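Side-chain contacts in glycosylation Associate Protein 1 (Streptococcus agalactiae serotype V, PDB 6OYC), which probably acts, with its Gap partners, in the glycosylation and accessory Sec export of surface proteins, on a GT-B-like scaffold with a possible lectin role: residues A[37-42]-A[499-504]; A[58-63]-A[71-76]; A[64-69]-A[304-309]. All blocks are in the same frame, centred on the assembly; numbering follows the deposited sequence.

Interaction 1 (A[37-42]-A[499-504])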
loop_
_atom_site.group_PDB
_atom_site.type_symbol
_atom_site.label_atom_id
_atom_site.label_comp_id
_atom_site.label_asym_id
_atom_site.label_seq_id
_atom_site.Cartn_x
_atom_site.Cartn_y
_atom_site.Cartn_z
ATOM N N GLN A 37 3.469 -8.475 9.316
ATOM C CA GLN A 37 3.551 -9.023 10.665
ATOM C C GLN A 37 2.252 -9.694 11.080
ATOM O O GLN A 37 2.275 -10.723 11.763
ATOM C CB GLN A 37 3.934 -7.923 11.662
ATOM C CG GLN A 37 5.389 -7.505 11.501
ATOM C CD GLN A 37 5.685 -6.110 12.004
ATOM O OE1 GLN A 37 4.938 -5.553 12.815
ATOM N NE2 GLN A 37 6.792 -5.541 11.536
ATOM N N MET A 38 1.107 -9.132 10.699
ATOM C CA MET A 38 -0.126 -9.796 11.108
ATOM C C MET A 38 -0.308 -11.129 10.402
ATOM O O MET A 38 -0.862 -12.066 10.989
ATOM C CB MET A 38 -1.335 -8.921 10.840
ATOM C CG MET A 38 -2.609 -9.568 11.355
ATOM S SD MET A 38 -3.752 -8.308 11.907
ATOM C CE MET A 38 -3.063 -6.967 10.949
ATOM N N LYS A 39 0.143 -11.227 9.148
ATOM C CA LYS A 39 0.064 -12.488 8.425
ATOM C C LYS A 39 0.865 -13.570 9.134
ATOM O O LYS A 39 0.377 -14.686 9.326
ATOM C CB LYS A 39 0.559 -12.307 6.985
ATOM C CG LYS A 39 -0.417 -11.598 6.040
ATOM C CD LYS A 39 -1.258 -12.587 5.213
ATOM C CE LYS A 39 -2.363 -13.208 6.056
ATOM N NZ LYS A 39 -3.513 -13.754 5.285
ATOM N N MET A 40 2.097 -13.253 9.544
ATOM C CA MET A 40 2.946 -14.275 10.141
ATOM C C MET A 40 2.506 -14.622 11.555
ATOM O O MET A 40 2.674 -15.771 11.986
ATOM C CB MET A 40 4.407 -13.840 10.125
ATOM C CG MET A 40 4.700 -12.566 10.844
ATOM S SD MET A 40 6.391 -12.638 11.476
ATOM C CE MET A 40 7.340 -12.029 10.107
ATOM N N PHE A 41 1.935 -13.665 12.289
ATOM C CA PHE A 41 1.318 -14.043 13.552
ATOM C C PHE A 41 0.118 -14.947 13.314
ATOM O O PHE A 41 -0.145 -15.846 14.120
ATOM C CB PHE A 41 0.926 -12.803 14.358
ATOM C CG PHE A 41 2.059 -12.242 15.157
ATOM C CD1 PHE A 41 3.166 -11.717 14.522
ATOM C CD2 PHE A 41 2.046 -12.290 16.543
ATOM C CE1 PHE A 41 4.228 -11.226 15.248
ATOM C CE2 PHE A 41 3.111 -11.800 17.280
ATOM C CZ PHE A 41 4.199 -11.258 16.638
ATOM N N ASP A 42 -0.599 -14.734 12.204
ATOM C CA ASP A 42 -1.705 -15.611 11.824
ATOM C C ASP A 42 -1.203 -17.008 11.476
ATOM O O ASP A 42 -1.700 -18.008 12.011
ATOM C CB ASP A 42 -2.464 -15.019 10.627
ATOM C CG ASP A 42 -3.488 -13.971 11.038
ATOM O OD1 ASP A 42 -3.536 -13.635 12.241
ATOM O OD2 ASP A 42 -4.246 -13.491 10.162
ATOM N N ASN A 499 10.381 -19.612 4.543
ATOM C CA ASN A 499 9.842 -20.466 5.596
ATOM C C ASN A 499 10.227 -20.017 7.000
ATOM O O ASN A 499 9.523 -20.359 7.953
ATOM C CB ASN A 499 10.267 -21.910 5.349
ATOM C CG ASN A 499 9.726 -22.448 4.033
ATOM O OD1 ASN A 499 8.837 -21.841 3.414
ATOM N ND2 ASN A 499 10.259 -23.582 3.590
ATOM N N ASP A 500 11.294 -19.235 7.161
ATOM C CA ASP A 500 11.517 -18.619 8.464
ATOM C C ASP A 500 10.331 -17.758 8.870
ATOM O O ASP A 500 10.151 -17.472 10.059
ATOM C CB ASP A 500 12.798 -17.778 8.449
ATOM C CG ASP A 500 13.976 -18.517 7.843
ATOM O OD1 ASP A 500 14.857 -17.857 7.245
ATOM O OD2 ASP A 500 14.020 -19.763 7.963
ATOM N N TYR A 501 9.509 -17.376 7.893
ATOM C CA TYR A 501 8.351 -16.505 8.004
ATOM C C TYR A 501 7.031 -17.269 8.057
ATOM O O TYR A 501 6.136 -16.887 8.807
ATOM C CB TYR A 501 8.364 -15.540 6.808
ATOM C CG TYR A 501 7.143 -14.679 6.616
ATOM C CD1 TYR A 501 6.100 -15.080 5.786
ATOM C CD2 TYR A 501 7.048 -13.447 7.239
ATOM C CE1 TYR A 501 4.989 -14.277 5.606
ATOM C CE2 TYR A 501 5.942 -12.641 7.071
ATOM C CZ TYR A 501 4.923 -13.054 6.244
ATOM O OH TYR A 501 3.841 -12.230 6.081
ATOM N N THR A 502 6.877 -18.341 7.273
ATOM C CA THR A 502 5.667 -19.157 7.377
ATOM C C THR A 502 5.727 -20.151 8.530
ATOM O O THR A 502 4.680 -20.551 9.047
ATOM C CB THR A 502 5.409 -19.933 6.086
ATOM O OG1 THR A 502 6.657 -20.347 5.516
ATOM C CG2 THR A 502 4.649 -19.079 5.097
ATOM N N GLY A 503 6.921 -20.564 8.934
ATOM C CA GLY A 503 7.103 -21.637 9.878
ATOM C C GLY A 503 6.963 -21.267 11.328
ATOM O O GLY A 503 6.941 -22.166 12.172
ATOM N N GLY A 504 6.873 -19.975 11.647
ATOM C CA GLY A 504 6.641 -19.525 12.999
ATOM C C GLY A 504 7.882 -19.234 13.808
ATOM O O GLY A 504 7.768 -18.671 14.904
#
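Tyr501 carries nearly all of the contact between 499-504 and helix 33-43, reaching Met40 with its ring and Lys39 with its hydroxyl. Its CG lies opposite the backbone N (chi1 171°), which swings the ring out from the last turn of helix 484-502 and across the Met40 side chain at about a right angle. Met40 CB sits over one face of the ring, 4.0 Å from the Tyr501 centroid and 27° off its normal, a CH-pi contact. Further along the same side chain SD lies obliquely, 5.2 Å from the Tyr501 centroid, in a looser Met-aromatic approach. A bend at the last torsion (chi3 87°) then brings CE back against the ring, tightly, with Met40 CE 3.2 Å from Tyr501 CD2. At the far end of the ring Tyr501 OH comes within 3.4 Å of Lys39 CB, while its hydrogen bond goes to the carbonyl O of Asn36, one turn before Met40 on helix 33-43. The Lys39 amine leads elsewhere, to Asp67 O. After Tyr501 the helix runs out: Gly503 N is bonded to Asn499 O at 2.8 Å, and Gly504 turns to a positive phi that suits glycine, serving also as the N-cap of helix 505-512. The contact is buried between helix 33-43, which packs on the seven-strand parallel sheet, and the C-terminal helices 484-502 and 505-512. The latter meets Met40 through Leu506 and Val507; on the sheet side Phe41 and Gln37 pack on Ile231 of strand 229-233, with Met38 on Leu50 of strand 48-52.

Interaction 2 (A[58-63]-A[71-76])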
loop_
_atom_site.group_PDB
_atom_site.type_symbol
_atom_site.label_atom_id
_atom_site.label_comp_id
_atom_site.label_asym_id
_atom_site.label_seq_id
_atom_site.Cartn_x
_atom_site.Cartn_y
_atom_site.Cartn_z
ATOM N N ASN A 58 -13.324 2.529 3.789
ATOM C CA ASN A 58 -13.072 1.422 2.876
ATOM C C ASN A 58 -12.249 0.320 3.526
ATOM O O ASN A 58 -11.548 -0.423 2.833
ATOM C CB ASN A 58 -12.370 1.916 1.613
ATOM C CG ASN A 58 -12.866 1.220 0.399
ATOM O OD1 ASN A 58 -14.078 1.103 0.198
ATOM N ND2 ASN A 58 -11.939 0.703 -0.422
ATOM N N LEU A 59 -12.334 0.197 4.856
ATOM C CA LEU A 59 -11.411 -0.664 5.590
ATOM C C LEU A 59 -11.606 -2.133 5.230
ATOM O O LEU A 59 -10.631 -2.892 5.146
ATOM C CB LEU A 59 -11.588 -0.445 7.090
ATOM C CG LEU A 59 -10.748 -1.308 8.032
ATOM C CD1 LEU A 59 -9.272 -1.189 7.709
ATOM C CD2 LEU A 59 -11.009 -0.903 9.494
ATOM N N ARG A 60 -12.853 -2.559 5.007
ATOM C CA ARG A 60 -13.075 -3.989 4.818
ATOM C C ARG A 60 -12.520 -4.459 3.470
ATOM O O ARG A 60 -11.891 -5.520 3.393
ATOM C CB ARG A 60 -14.562 -4.315 4.989
ATOM C CG ARG A 60 -15.008 -4.423 6.487
ATOM C CD ARG A 60 -16.184 -3.501 6.837
ATOM N NE ARG A 60 -15.947 -2.125 6.415
ATOM C CZ ARG A 60 -15.378 -1.191 7.172
ATOM N NH1 ARG A 60 -15.007 -1.468 8.427
ATOM N NH2 ARG A 60 -15.184 0.027 6.671
ATOM N N TYR A 61 -12.693 -3.661 2.404
ATOM C CA TYR A 61 -12.019 -3.993 1.154
ATOM C C TYR A 61 -10.518 -3.921 1.324
ATOM O O TYR A 61 -9.791 -4.771 0.799
ATOM C CB TYR A 61 -12.460 -3.077 0.009
ATOM C CG TYR A 61 -13.767 -3.526 -0.588
ATOM C CD1 TYR A 61 -13.926 -4.833 -1.064
ATOM C CD2 TYR A 61 -14.860 -2.668 -0.646
ATOM C CE1 TYR A 61 -15.136 -5.257 -1.593
ATOM C CE2 TYR A 61 -16.064 -3.083 -1.171
ATOM C CZ TYR A 61 -16.196 -4.380 -1.631
ATOM O OH TYR A 61 -17.388 -4.783 -2.147
ATOM N N TYR A 62 -10.035 -2.923 2.059
ATOM C CA TYR A 62 -8.596 -2.818 2.260
ATOM C C TYR A 62 -8.046 -4.094 2.880
ATOM O O TYR A 62 -7.081 -4.679 2.368
ATOM C CB TYR A 62 -8.274 -1.593 3.118
ATOM C CG TYR A 62 -6.793 -1.248 3.188
ATOM C CD1 TYR A 62 -5.976 -1.814 4.172
ATOM C CD2 TYR A 62 -6.215 -0.337 2.295
ATOM C CE1 TYR A 62 -4.618 -1.494 4.264
ATOM C CE2 TYR A 62 -4.855 -0.014 2.370
ATOM C CZ TYR A 62 -4.062 -0.592 3.361
ATOM O OH TYR A 62 -2.715 -0.281 3.457
ATOM N N LEU A 63 -8.685 -4.575 3.954
ATOM C CA LEU A 63 -8.205 -5.779 4.632
ATOM C C LEU A 63 -8.365 -6.999 3.751
ATOM O O LEU A 63 -7.513 -7.899 3.761
ATOM C CB LEU A 63 -8.947 -5.995 5.949
ATOM C CG LEU A 63 -8.687 -4.950 7.046
ATOM C CD1 LEU A 63 -9.495 -5.270 8.279
ATOM C CD2 LEU A 63 -7.202 -4.857 7.375
ATOM N N SER A 71 -9.401 -11.180 10.197
ATOM C CA SER A 71 -8.441 -11.140 11.291
ATOM C C SER A 71 -8.934 -10.395 12.521
ATOM O O SER A 71 -8.302 -10.517 13.576
ATOM C CB SER A 71 -7.122 -10.527 10.819
ATOM O OG SER A 71 -6.235 -11.550 10.390
ATOM N N GLY A 72 -10.042 -9.660 12.443
ATOM C CA GLY A 72 -10.527 -8.997 13.645
ATOM C C GLY A 72 -9.963 -7.591 13.778
ATOM O O GLY A 72 -8.747 -7.378 13.648
ATOM N N TYR A 73 -10.829 -6.609 14.018
ATOM C CA TYR A 73 -10.348 -5.242 14.083
ATOM C C TYR A 73 -11.274 -4.422 14.951
ATOM O O TYR A 73 -12.460 -4.736 15.115
ATOM C CB TYR A 73 -10.245 -4.594 12.695
ATOM C CG TYR A 73 -11.583 -4.367 12.024
ATOM C CD1 TYR A 73 -12.189 -5.381 11.271
ATOM C CD2 TYR A 73 -12.254 -3.155 12.146
ATOM C CE1 TYR A 73 -13.419 -5.183 10.649
ATOM C CE2 TYR A 73 -13.482 -2.946 11.517
ATOM C CZ TYR A 73 -14.055 -3.965 10.768
ATOM O OH TYR A 73 -15.275 -3.763 10.156
ATOM N N TYR A 74 -10.699 -3.352 15.492
ATOM C CA TYR A 74 -11.422 -2.293 16.172
ATOM C C TYR A 74 -11.106 -0.986 15.451
ATOM O O TYR A 74 -9.936 -0.678 15.197
ATOM C CB TYR A 74 -11.033 -2.207 17.663
ATOM C CG TYR A 74 -11.512 -0.937 18.320
ATOM C CD1 TYR A 74 -12.805 -0.837 18.830
ATOM C CD2 TYR A 74 -10.679 0.180 18.402
ATOM C CE1 TYR A 74 -13.245 0.347 19.430
ATOM C CE2 TYR A 74 -11.106 1.345 18.985
ATOM C CZ TYR A 74 -12.389 1.426 19.498
ATOM O OH TYR A 74 -12.804 2.606 20.066
ATOM N N SER A 75 -12.142 -0.232 15.114
ATOM C CA SER A 75 -11.996 1.034 14.408
ATOM C C SER A 75 -12.531 2.146 15.294
ATOM O O SER A 75 -13.722 2.171 15.615
ATOM C CB SER A 75 -12.726 1.018 13.063
ATOM O OG SER A 75 -12.966 2.342 12.628
ATOM N N VAL A 76 -11.647 3.058 15.686
ATOM C CA VAL A 76 -12.053 4.206 16.488
ATOM C C VAL A 76 -13.264 4.900 15.856
ATOM O O VAL A 76 -14.252 5.214 16.532
ATOM C CB VAL A 76 -10.863 5.170 16.658
ATOM C CG1 VAL A 76 -11.330 6.526 17.086
ATOM C CG2 VAL A 76 -9.840 4.614 17.624
#
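Arg60 NH1 donates to Tyr73 OH at 2.9 Å, joining helix 59-65 to the edge strand 73-75. The bond is fairly straight (157° at the hydrogen): a single NH1 points at the hydroxyl, which lies in the guanidinium plane, at its edge, so that the arginine does not stack on the phenol; ring and guanidinium planes stand 53° apart. The arginine chain bends at chi2 and chi3 to get there, which lays its aliphatic part beside the same oxygen, with Arg60 CD 3.5 Å from Tyr73 OH. Its charge is met chiefly outside the pair, by a salt bridge from NE to Asp150, so the guanidinium is held along two of its edges and its rotation is probably restricted. Two leucines one helical turn apart meet the ring, both obliquely and from the same side of its plane. Leu59 CD2 is 3.7 Å from Tyr73 CD2, the two side chains running antiparallel alongside each other. Leu63 CD1 approaches Tyr73 CD1 at 4.0 Å. The tyrosine CG lies between its backbone N and carbonyl carbon, and from there the ring reaches from the strand toward the helix. Leu59 CD2 also brushes Ser75 CB at 4.4 Å, whereas Ser75 OG turns to the backbone N of Asp78 and caps the helix that follows. The two leucines further rest on Val52 and Leu50 of the adjoining strand 48-52. The axes of 59-63 and 73-75 pass 11.8 Å apart at 147°, roughly antiparallel, as expected for the beta-alpha-beta crossover 48-52, 59-65, 73-75 of a Rossmann-like parallel sheet.

Interaction 3 (A[64-69]-A[304-309])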
loop_
_atom_site.group_PDB
_atom_site.type_symbol
_atom_site.label_atom_id
_atom_site.label_comp_id
_atom_site.label_asym_id
_atom_site.label_seq_id
_atom_site.Cartn_x
_atom_site.Cartn_y
_atom_site.Cartn_z
ATOM N N HIS A 64 -9.465 -7.052 2.998
ATOM C CA HIS A 64 -9.701 -8.178 2.109
ATOM C C HIS A 64 -8.567 -8.336 1.115
ATOM O O HIS A 64 -8.215 -9.461 0.751
ATOM C CB HIS A 64 -11.011 -7.989 1.360
ATOM C CG HIS A 64 -11.273 -9.062 0.363
ATOM N ND1 HIS A 64 -11.200 -8.847 -0.993
ATOM C CD2 HIS A 64 -11.584 -10.372 0.525
ATOM C CE1 HIS A 64 -11.475 -9.973 -1.629
ATOM N NE2 HIS A 64 -11.702 -10.914 -0.729
ATOM N N ARG A 65 -7.977 -7.215 0.694
ATOM C CA ARG A 65 -6.894 -7.238 -0.278
ATOM C C ARG A 65 -5.686 -7.990 0.250
ATOM O O ARG A 65 -4.912 -8.532 -0.539
ATOM C CB ARG A 65 -6.483 -5.809 -0.627
ATOM C CG ARG A 65 -6.714 -5.377 -2.040
ATOM C CD ARG A 65 -6.473 -3.883 -2.140
ATOM N NE ARG A 65 -7.727 -3.162 -2.278
ATOM C CZ ARG A 65 -7.917 -1.919 -1.854
ATOM N NH1 ARG A 65 -6.921 -1.275 -1.266
ATOM N NH2 ARG A 65 -9.092 -1.325 -2.036
ATOM N N TYR A 66 -5.501 -8.026 1.576
ATOM C CA TYR A 66 -4.342 -8.677 2.168
ATOM C C TYR A 66 -4.702 -9.967 2.897
ATOM O O TYR A 66 -3.918 -10.444 3.721
ATOM C CB TYR A 66 -3.622 -7.700 3.094
ATOM C CG TYR A 66 -3.159 -6.476 2.338
ATOM C CD1 TYR A 66 -1.995 -6.516 1.575
ATOM C CD2 TYR A 66 -3.912 -5.297 2.338
ATOM C CE1 TYR A 66 -1.575 -5.415 0.854
ATOM C CE2 TYR A 66 -3.498 -4.177 1.624
ATOM C CZ TYR A 66 -2.317 -4.245 0.884
ATOM O OH TYR A 66 -1.864 -3.163 0.152
ATOM N N ASP A 67 -5.865 -10.553 2.592
ATOM C CA ASP A 67 -6.324 -11.782 3.255
ATOM C C ASP A 67 -6.378 -11.598 4.772
ATOM O O ASP A 67 -6.006 -12.491 5.540
ATOM C CB ASP A 67 -5.446 -12.986 2.892
ATOM C CG ASP A 67 -5.400 -13.262 1.395
ATOM O OD1 ASP A 67 -6.395 -12.993 0.685
ATOM O OD2 ASP A 67 -4.351 -13.745 0.920
ATOM N N LEU A 68 -6.818 -10.413 5.207
ATOM C CA LEU A 68 -6.932 -10.091 6.623
ATOM C C LEU A 68 -8.347 -9.720 7.043
ATOM O O LEU A 68 -8.557 -9.365 8.201
ATOM C CB LEU A 68 -5.986 -8.950 6.993
ATOM C CG LEU A 68 -4.498 -9.287 6.992
ATOM C CD1 LEU A 68 -3.698 -8.026 7.222
ATOM C CD2 LEU A 68 -4.209 -10.324 8.062
ATOM N N LEU A 69 -9.325 -9.801 6.140
ATOM C CA LEU A 69 -10.681 -9.399 6.486
ATOM C C LEU A 69 -11.221 -10.198 7.667
ATOM O O LEU A 69 -12.072 -9.710 8.406
ATOM C CB LEU A 69 -11.593 -9.557 5.279
ATOM C CG LEU A 69 -13.056 -9.174 5.497
ATOM C CD1 LEU A 69 -13.164 -7.717 5.858
ATOM C CD2 LEU A 69 -13.884 -9.490 4.258
ATOM N N ASP A 304 5.760 -10.767 1.169
ATOM C CA ASP A 304 4.339 -10.691 0.818
ATOM C C ASP A 304 3.951 -12.027 0.197
ATOM O O ASP A 304 4.219 -12.271 -0.982
ATOM C CB ASP A 304 4.053 -9.543 -0.149
ATOM C CG ASP A 304 2.574 -9.478 -0.573
ATOM O OD1 ASP A 304 1.738 -10.253 -0.041
ATOM O OD2 ASP A 304 2.249 -8.643 -1.440
ATOM N N THR A 305 3.286 -12.876 0.976
ATOM C CA THR A 305 3.055 -14.246 0.533
ATOM C C THR A 305 1.863 -14.398 -0.406
ATOM O O THR A 305 1.560 -15.524 -0.799
ATOM C CB THR A 305 2.874 -15.154 1.742
ATOM O OG1 THR A 305 1.953 -14.542 2.648
ATOM C CG2 THR A 305 4.235 -15.370 2.464
ATOM N N ARG A 306 1.184 -13.314 -0.785
ATOM C CA ARG A 306 0.231 -13.412 -1.885
ATOM C C ARG A 306 0.902 -13.760 -3.214
ATOM O O ARG A 306 0.203 -14.122 -4.165
ATOM C CB ARG A 306 -0.547 -12.098 -2.049
ATOM C CG ARG A 306 -1.352 -11.643 -0.822
ATOM C CD ARG A 306 -1.902 -10.220 -0.996
ATOM N NE ARG A 306 -0.842 -9.217 -1.096
ATOM C CZ ARG A 306 -1.033 -7.962 -1.501
ATOM N NH1 ARG A 306 -2.250 -7.559 -1.836
ATOM N NH2 ARG A 306 -0.007 -7.120 -1.588
ATOM N N LEU A 307 2.221 -13.607 -3.325
ATOM C CA LEU A 307 2.908 -13.918 -4.577
ATOM C C LEU A 307 2.962 -15.431 -4.795
ATOM O O LEU A 307 3.224 -16.199 -3.863
ATOM C CB LEU A 307 4.335 -13.354 -4.562
ATOM C CG LEU A 307 4.617 -11.892 -4.926
ATOM C CD1 LEU A 307 4.311 -11.595 -6.407
ATOM C CD2 LEU A 307 3.859 -10.935 -3.993
ATOM N N ALA A 308 2.705 -15.860 -6.027
ATOM C CA ALA A 308 2.925 -17.254 -6.394
ATOM C C ALA A 308 4.410 -17.515 -6.618
ATOM O O ALA A 308 5.155 -16.639 -7.069
ATOM C CB ALA A 308 2.143 -17.621 -7.653
ATOM N N LEU A 309 4.843 -18.726 -6.284
ATOM C CA LEU A 309 6.239 -19.123 -6.428
ATOM C C LEU A 309 6.387 -20.101 -7.583
ATOM O O LEU A 309 5.693 -21.124 -7.627
ATOM C CB LEU A 309 6.761 -19.768 -5.147
ATOM C CG LEU A 309 6.996 -18.864 -3.944
ATOM C CD1 LEU A 309 6.021 -19.194 -2.832
ATOM C CD2 LEU A 309 8.425 -19.035 -3.457
#
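A partly buried arginine contact joins the C-terminal end of helix 59-65, closed by a Schellman motif with Asp67 at its C-prime position, to the loop linking the two parallel sheets of this GT-B-like protein. Arg306, in a type I turn from Asp304 to Leu307, supplies most of it. Its chain is extended at chi2 and then bent at chi3 (-64°), so the guanidinium folds back beside Asp304, which grips it side-on: NE meets OD1 on the syn lone pair, and Arg306 NH2 reaches Asp304 OD2 at 2.7 Å. Asp304 OD1 also takes Arg306 N from above the carboxylate plane, forming an Asx turn. Thus braced, the guanidinium has Tyr66 CE1 over one face, offset toward its margin, and itself approaches the ring obliquely, with Arg306 NH2 3.4 Å from Tyr66 CE1 and the two planes 41° apart. Glu414 binds both this NH2 and the tyrosine hydroxyl, tying the pair to helix 414-420. Asp67 stays at the periphery, its OD2 4.1 Å from Arg306 CG. The remaining nitrogen, Arg306 NH1, donates to Arg65 O at 3.1 Å, bent to 139° and coming from above the carbonyl plane.

Overall arrangement
Interactions 1 and 2 are buried, interaction 3 only partly so, and their chemistry differs. Interaction 1 rests on methionine-tyrosine packing between helices; interaction 2 combines leucine packing with one arginine-tyrosine bond inside a beta-alpha-beta unit; in interaction 3 carboxylates that lie outside the crossing position an arginine, which then bonds a backbone carbonyl and packs on a tyrosine. Interactions 2 and 3 share helix 59-65, the former using its body and the latter its C-terminal end, and Leu63 O to Leu68 N bonds them together. Tyr501 packed on Thr305 couples interaction 1 to interaction 3, their centres about 12 Å apart. Interactions 1 and 2, about 20 Å apart between centres, meet through Met38 and Ser71.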